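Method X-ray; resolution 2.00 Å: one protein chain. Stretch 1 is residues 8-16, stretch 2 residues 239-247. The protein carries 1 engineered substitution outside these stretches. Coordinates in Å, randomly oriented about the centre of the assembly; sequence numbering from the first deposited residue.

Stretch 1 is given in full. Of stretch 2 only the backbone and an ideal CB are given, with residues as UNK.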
ATOM      1  N   ASN A   8     -11.911 -29.666   3.814  1.00 50.52           N
ATOM      2  CA  ASN A   8     -11.544 -28.507   3.016  1.00 44.54           C
ATOM      3  C   ASN A   8     -10.260 -27.887   3.538  1.00 41.08           C
ATOM      4  O   ASN A   8     -10.229 -27.319   4.630  1.00 38.33           O
ATOM      5  CB  ASN A   8     -12.671 -27.466   3.013  1.00 50.34           C
ATOM      6  CG  ASN A   8     -13.600 -27.598   4.210  1.00 57.59           C
ATOM      7  OD1 ASN A   8     -13.533 -26.815   5.159  1.00 52.73           O
ATOM      8  ND2 ASN A   8     -14.471 -28.598   4.171  1.00 65.21           N
ATOM      9  N   THR A   9      -9.194 -28.019   2.761  1.00 31.94           N
ATOM     10  CA  THR A   9      -7.898 -27.474   3.136  1.00 32.99           C
ATOM     11  C   THR A   9      -7.312 -26.649   2.002  1.00 28.87           C
ATOM     12  O   THR A   9      -6.903 -27.201   0.994  1.00 27.65           O
ATOM     13  CB  THR A   9      -6.914 -28.592   3.464  1.00 40.46           C
ATOM     14  OG1 THR A   9      -7.392 -29.325   4.596  1.00 42.77           O
ATOM     15  CG2 THR A   9      -5.541 -28.019   3.768  1.00 44.33           C
ATOM     16  N   LEU A  10      -7.270 -25.329   2.170  1.00 22.05           N
ATOM     17  CA  LEU A  10      -6.685 -24.464   1.163  1.00 24.42           C
ATOM     18  C   LEU A  10      -5.164 -24.465   1.279  1.00 30.41           C
ATOM     19  O   LEU A  10      -4.615 -24.273   2.363  1.00 23.83           O
ATOM     20  CB  LEU A  10      -7.229 -23.036   1.306  1.00 27.76           C
ATOM     21  CG  LEU A  10      -6.814 -22.034   0.227  1.00 27.08           C
ATOM     22  CD1 LEU A  10      -7.970 -21.113  -0.098  1.00 26.09           C
ATOM     23  CD2 LEU A  10      -5.605 -21.238   0.659  1.00 22.86           C
ATOM     24  N   VAL A  11      -4.482 -24.693   0.160  1.00 22.93           N
ATOM     25  CA  VAL A  11      -3.022 -24.657   0.142  1.00 22.80           C
ATOM     26  C   VAL A  11      -2.520 -23.372  -0.526  1.00 21.12           C
ATOM     27  O   VAL A  11      -2.740 -23.148  -1.721  1.00 21.44           O
ATOM     28  CB  VAL A  11      -2.426 -25.913  -0.546  1.00 28.12           C
ATOM     29  CG1 VAL A  11      -0.907 -25.808  -0.647  1.00 31.22           C
ATOM     30  CG2 VAL A  11      -2.822 -27.173   0.210  1.00 29.38           C
ATOM     31  N   ASN A  12      -1.856 -22.526   0.262  1.00 19.55           N
ATOM     32  CA  ASN A  12      -1.341 -21.238  -0.214  1.00 18.51           C
ATOM     33  C   ASN A  12       0.164 -21.356  -0.379  1.00 19.92           C
ATOM     34  O   ASN A  12       0.894 -21.496   0.597  1.00 18.11           O
ATOM     35  CB  ASN A  12      -1.701 -20.115   0.778  1.00 21.04           C
ATOM     36  CG  ASN A  12      -1.267 -18.709   0.303  1.00 20.96           C
ATOM     37  OD1 ASN A  12      -1.058 -18.457  -0.878  1.00 22.79           O
ATOM     38  ND2 ASN A  12      -1.133 -17.796   1.248  1.00 20.51           N
ATOM     39  N   CYS A  13       0.633 -21.309  -1.619  1.00 18.52           N
ATOM     40  CA  CYS A  13       2.048 -21.548  -1.884  1.00 21.03           C
ATOM     41  C   CYS A  13       2.766 -20.240  -2.044  1.00 22.31           C
ATOM     42  O   CYS A  13       2.532 -19.512  -3.009  1.00 23.31           O
ATOM     43  CB  CYS A  13       2.236 -22.399  -3.142  1.00 18.99           C
ATOM     44  SG  CYS A  13       1.605 -24.062  -2.971  1.00 26.95           S
ATOM     45  N   ILE A  14       3.646 -19.954  -1.091  1.00 20.33           N
ATOM     46  CA  ILE A  14       4.312 -18.668  -1.021  1.00 18.35           C
ATOM     47  C   ILE A  14       5.820 -18.758  -1.243  1.00 26.40           C
ATOM     48  O   ILE A  14       6.449 -19.765  -0.932  1.00 24.67           O
ATOM     49  CB  ILE A  14       4.022 -17.987   0.323  1.00 23.74           C
ATOM     50  CG1 ILE A  14       4.376 -18.933   1.474  1.00 21.20           C
ATOM     51  CG2 ILE A  14       2.552 -17.591   0.399  1.00 22.54           C
ATOM     52  CD1 ILE A  14       4.304 -18.281   2.835  1.00 26.93           C
ATOM     53  N   ALA A  15       6.391 -17.679  -1.764  1.00 26.48           N
ATOM     54  CA  ALA A  15       7.787 -17.664  -2.184  1.00 29.67           C
ATOM     55  C   ALA A  15       8.783 -17.665  -1.029  1.00 35.30           C
ATOM     56  O   ALA A  15       9.830 -18.303  -1.114  1.00 35.00           O
ATOM     57  CB  ALA A  15       8.045 -16.486  -3.091  1.00 27.56           C
ATOM     58  N   THR A  16       8.471 -16.948   0.046  1.00 30.72           N
ATOM     59  CA  THR A  16       9.411 -16.869   1.166  1.00 32.91           C
ATOM     60  C   THR A  16       8.729 -17.063   2.521  1.00 32.04           C
ATOM     61  O   THR A  16       7.537 -16.810   2.666  1.00 23.79           O
ATOM     62  CB  THR A  16      10.161 -15.531   1.162  1.00 38.82           C
ATOM     63  OG1 THR A  16       9.219 -14.465   1.301  1.00 43.54           O
ATOM     64  CG2 THR A  16      10.941 -15.348  -0.149  1.00 40.79           C
ATOM     65  N   UNK A 239      -2.974 -28.498  -9.290  1.00 31.50           N
ATOM     66  CA  UNK A 239      -3.845 -28.490  -8.125  1.00 26.00           C
ATOM     67  C   UNK A 239      -3.138 -28.842  -6.830  1.00 26.99           C
ATOM     68  O   UNK A 239      -3.782 -29.159  -5.834  1.00 28.60           O
ATOM     69  CB  UNK A 239      -5.004 -29.464  -8.346  1.00 26.00           C
ATOM     70  N   UNK A 240      -1.809 -28.797  -6.835  1.00 26.52           N
ATOM     71  CA  UNK A 240      -1.040 -29.039  -5.606  1.00 29.14           C
ATOM     72  C   UNK A 240      -0.858 -27.731  -4.838  1.00 30.17           C
ATOM     73  O   UNK A 240      -0.359 -27.710  -3.707  1.00 25.13           O
ATOM     74  CB  UNK A 240       0.321 -29.659  -5.930  1.00 29.14           C
ATOM     75  N   UNK A 241      -1.256 -26.642  -5.494  1.00 30.57           N
ATOM     76  CA  UNK A 241      -1.381 -25.327  -4.875  1.00 27.25           C
ATOM     77  C   UNK A 241      -2.752 -24.789  -5.247  1.00 25.47           C
ATOM     78  O   UNK A 241      -3.226 -24.999  -6.373  1.00 24.31           O
ATOM     79  CB  UNK A 241      -0.266 -24.379  -5.320  1.00 27.25           C
ATOM     80  N   UNK A 242      -3.396 -24.097  -4.311  1.00 22.58           N
ATOM     81  CA  UNK A 242      -4.652 -23.407  -4.621  1.00 19.82           C
ATOM     82  C   UNK A 242      -4.439 -21.932  -4.952  1.00 19.45           C
ATOM     83  O   UNK A 242      -5.205 -21.350  -5.712  1.00 21.86           O
ATOM     84  CB  UNK A 242      -5.621 -23.533  -3.444  1.00 19.82           C
ATOM     85  N   UNK A 243      -3.399 -21.332  -4.374  1.00 14.53           N
ATOM     86  CA  UNK A 243      -3.070 -19.930  -4.619  1.00 14.65           C
ATOM     87  C   UNK A 243      -1.557 -19.850  -4.696  1.00 17.51           C
ATOM     88  O   UNK A 243      -0.884 -20.574  -3.984  1.00 15.17           O
ATOM     89  CB  UNK A 243      -3.630 -19.008  -3.534  1.00 14.65           C
ATOM     90  N   UNK A 244      -1.021 -18.964  -5.531  1.00 13.64           N
ATOM     91  CA  UNK A 244       0.411 -18.692  -5.509  1.00 17.75           C
ATOM     92  C   UNK A 244       0.677 -17.195  -5.459  1.00 19.45           C
ATOM     93  O   UNK A 244      -0.171 -16.385  -5.845  1.00 19.76           O
ATOM     94  CB  UNK A 244       1.093 -19.309  -6.732  1.00 17.75           C
ATOM     95  N   UNK A 245       1.856 -16.825  -4.975  1.00 20.26           N
ATOM     96  CA  UNK A 245       2.262 -15.428  -4.995  1.00 19.71           C
ATOM     97  C   UNK A 245       3.452 -15.229  -5.942  1.00 18.55           C
ATOM     98  O   UNK A 245       4.002 -16.192  -6.480  1.00 18.91           O
ATOM     99  CB  UNK A 245       2.615 -14.956  -3.583  1.00 19.71           C
ATOM    100  N   UNK A 246       3.813 -13.967  -6.154  1.00 21.17           N
ATOM    101  CA  UNK A 246       4.912 -13.578  -7.045  1.00 20.88           C
ATOM    102  C   UNK A 246       5.057 -14.479  -8.278  1.00 25.51           C
ATOM    103  O   UNK A 246       6.109 -15.059  -8.508  1.00 23.75           O
ATOM    104  CB  UNK A 246       6.226 -13.584  -6.262  1.00 20.88           C
ATOM    105  N   UNK A 247       3.992 -14.574  -9.089  1.00 19.98           N
ATOM    106  CA  UNK A 247       4.109 -15.292 -10.358  1.00 22.39           C
ATOM    107  C   UNK A 247       5.111 -14.617 -11.294  1.00 23.47           C
ATOM    108  O   UNK A 247       5.108 -13.395 -11.402  1.00 19.72           O
ATOM    109  CB  UNK A 247       2.742 -15.388 -11.038  1.00 22.39           C
TER

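Position 239 has phi 71° and psi 16°, a left-handed backbone that by itself favours a residue without a side chain. The residue is Gly239, which ends a helix in a Schellman motif.

At position 240 CA-to-CB points away from stretch 1, so stretch 1 sets little limit, and many side chains would suit. It is Glu240; its backbone O lies 3.6 Å from Val11 CG1.

Position 241 is more tightly constrained. Its ideal CB is 3.0 Å from Cys13 SG, too close for unbonded atoms but right for the CB-to-SG distance across a disulfide. Cysteine is the natural answer, and Cys241 supplies it: its SG lies 2.0 Å from Cys13 SG with chi3 of -93°, near the preferred right angle.

At position 242 CA-to-CB points toward stretch 1, where the backbone N of Val11 offers a donor. A short acceptor, such as aspartate or asparagine, would suit. Asp242 places OD2 2.8 Å from Val11 N in a nearly straight hydrogen bond, while the Asp242 N donates to Val11 O at 2.8 Å.

Position 243 pairs with Asn12, its side chain on the same sheet face. The ideal CB is 3.7 Å from Asn12 OD1 and 5.1 Å from Leu10 CD2; a beta-branched aliphatic residue would suit both the extended backbone and this neighbourhood. Val243 packs CG2 4.1 Å from Leu10 CD2. Its backbone brackets Asn12, with Val243 N donating to Val11 O at 3.3 Å and Val243 O accepting from Cys13 N at 2.9 Å.

Position 244 pairs with Cys13. Phi -131° and psi 157° are extended, which suits beta-branched residues, and CB points to the face carrying Cys13, so valine, isoleucine or another apolar residue would fit. Ile244 brings CG2 to 4.2 Å from Cys13 CB, and its CA makes a CA-H...O contact of 3.4 Å with Cys13 O.

Position 245 points toward stretch 1 at the end of its strand, where the N of Ala15 is available as a donor. Aspartate or asparagine could reach it. Asp245 receives Ala15 N at both carboxylate oxygens, each bond weak: OD1 is 2.9 Å from Ala15 N but badly angled, OD2 is well aligned but 3.4 Å from Ala15 N. OD2 also accepts from a water, which accepts from Thr16 N.

Position 246 has phi 35° and psi 58°, left-handed and less usual for residues other than glycine or asparagine. Ala15 CB, 4.7 Å from the ideal CB, makes an apolar side chain one possibility among several. Phe246 sets CD2 4.4 Å from Ala15 CB.

Position 247 is beyond reach of stretch 1; phi -63° allows proline, and Pro247 is found.

Stretch 2, residues 239-247: GECDVIDFP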
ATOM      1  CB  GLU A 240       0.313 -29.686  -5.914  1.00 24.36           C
ATOM      2  CG  GLU A 240       0.179 -31.139  -6.354  1.00 31.58           C
ATOM      3  CD  GLU A 240       1.274 -31.585  -7.310  1.00 33.36           C
ATOM      4  OE1 GLU A 240       2.458 -31.244  -7.099  1.00 30.43           O
ATOM      5  OE2 GLU A 240       0.941 -32.288  -8.281  1.00 27.50           O
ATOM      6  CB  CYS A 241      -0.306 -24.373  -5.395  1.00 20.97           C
ATOM      7  SG  CYS A 241       1.392 -24.725  -4.874  1.00 27.84           S
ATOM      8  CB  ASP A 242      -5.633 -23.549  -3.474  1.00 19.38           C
ATOM      9  CG  ASP A 242      -6.064 -24.974  -3.278  1.00 23.13           C
ATOM     10  OD1 ASP A 242      -6.596 -25.556  -4.243  1.00 28.39           O
ATOM     11  OD2 ASP A 242      -5.850 -25.515  -2.179  1.00 26.77           O
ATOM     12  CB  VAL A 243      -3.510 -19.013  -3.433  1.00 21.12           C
ATOM     13  CG1 VAL A 243      -3.412 -17.518  -3.802  1.00 19.85           C
ATOM     14  CG2 VAL A 243      -4.906 -19.359  -2.933  1.00 21.55           C
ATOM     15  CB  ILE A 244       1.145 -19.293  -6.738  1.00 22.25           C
ATOM     16  CG1 ILE A 244       0.690 -18.597  -8.026  1.00 22.80           C
ATOM     17  CG2 ILE A 244       0.927 -20.805  -6.808  1.00 21.32           C
ATOM     18  CD1 ILE A 244       1.581 -18.885  -9.228  1.00 15.67           C
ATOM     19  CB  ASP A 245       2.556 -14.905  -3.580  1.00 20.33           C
ATOM     20  CG  ASP A 245       3.780 -15.538  -2.944  1.00 29.74           C
ATOM     21  OD1 ASP A 245       4.330 -16.514  -3.502  1.00 26.72           O
ATOM     22  OD2 ASP A 245       4.181 -15.059  -1.857  1.00 29.20           O
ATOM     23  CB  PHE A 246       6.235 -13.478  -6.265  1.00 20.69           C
ATOM     24  CG  PHE A 246       6.220 -12.411  -5.182  1.00 21.91           C
ATOM     25  CD1 PHE A 246       6.461 -11.083  -5.487  1.00 24.36           C
ATOM     26  CD2 PHE A 246       5.936 -12.742  -3.871  1.00 27.13           C
ATOM     27  CE1 PHE A 246       6.428 -10.094  -4.484  1.00 31.68           C
ATOM     28  CE2 PHE A 246       5.902 -11.764  -2.869  1.00 26.15           C
ATOM     29  CZ  PHE A 246       6.150 -10.441  -3.173  1.00 23.40           C
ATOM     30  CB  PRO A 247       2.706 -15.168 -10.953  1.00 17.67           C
ATOM     31  CG  PRO A 247       2.167 -13.887 -10.373  1.00 21.72           C
ATOM     32  CD  PRO A 247       2.716 -13.847  -8.972  1.00 19.26           C
TER
HETATM   33  O   HOH W   1       6.236 -14.882  -0.289  1.00 24.85           O
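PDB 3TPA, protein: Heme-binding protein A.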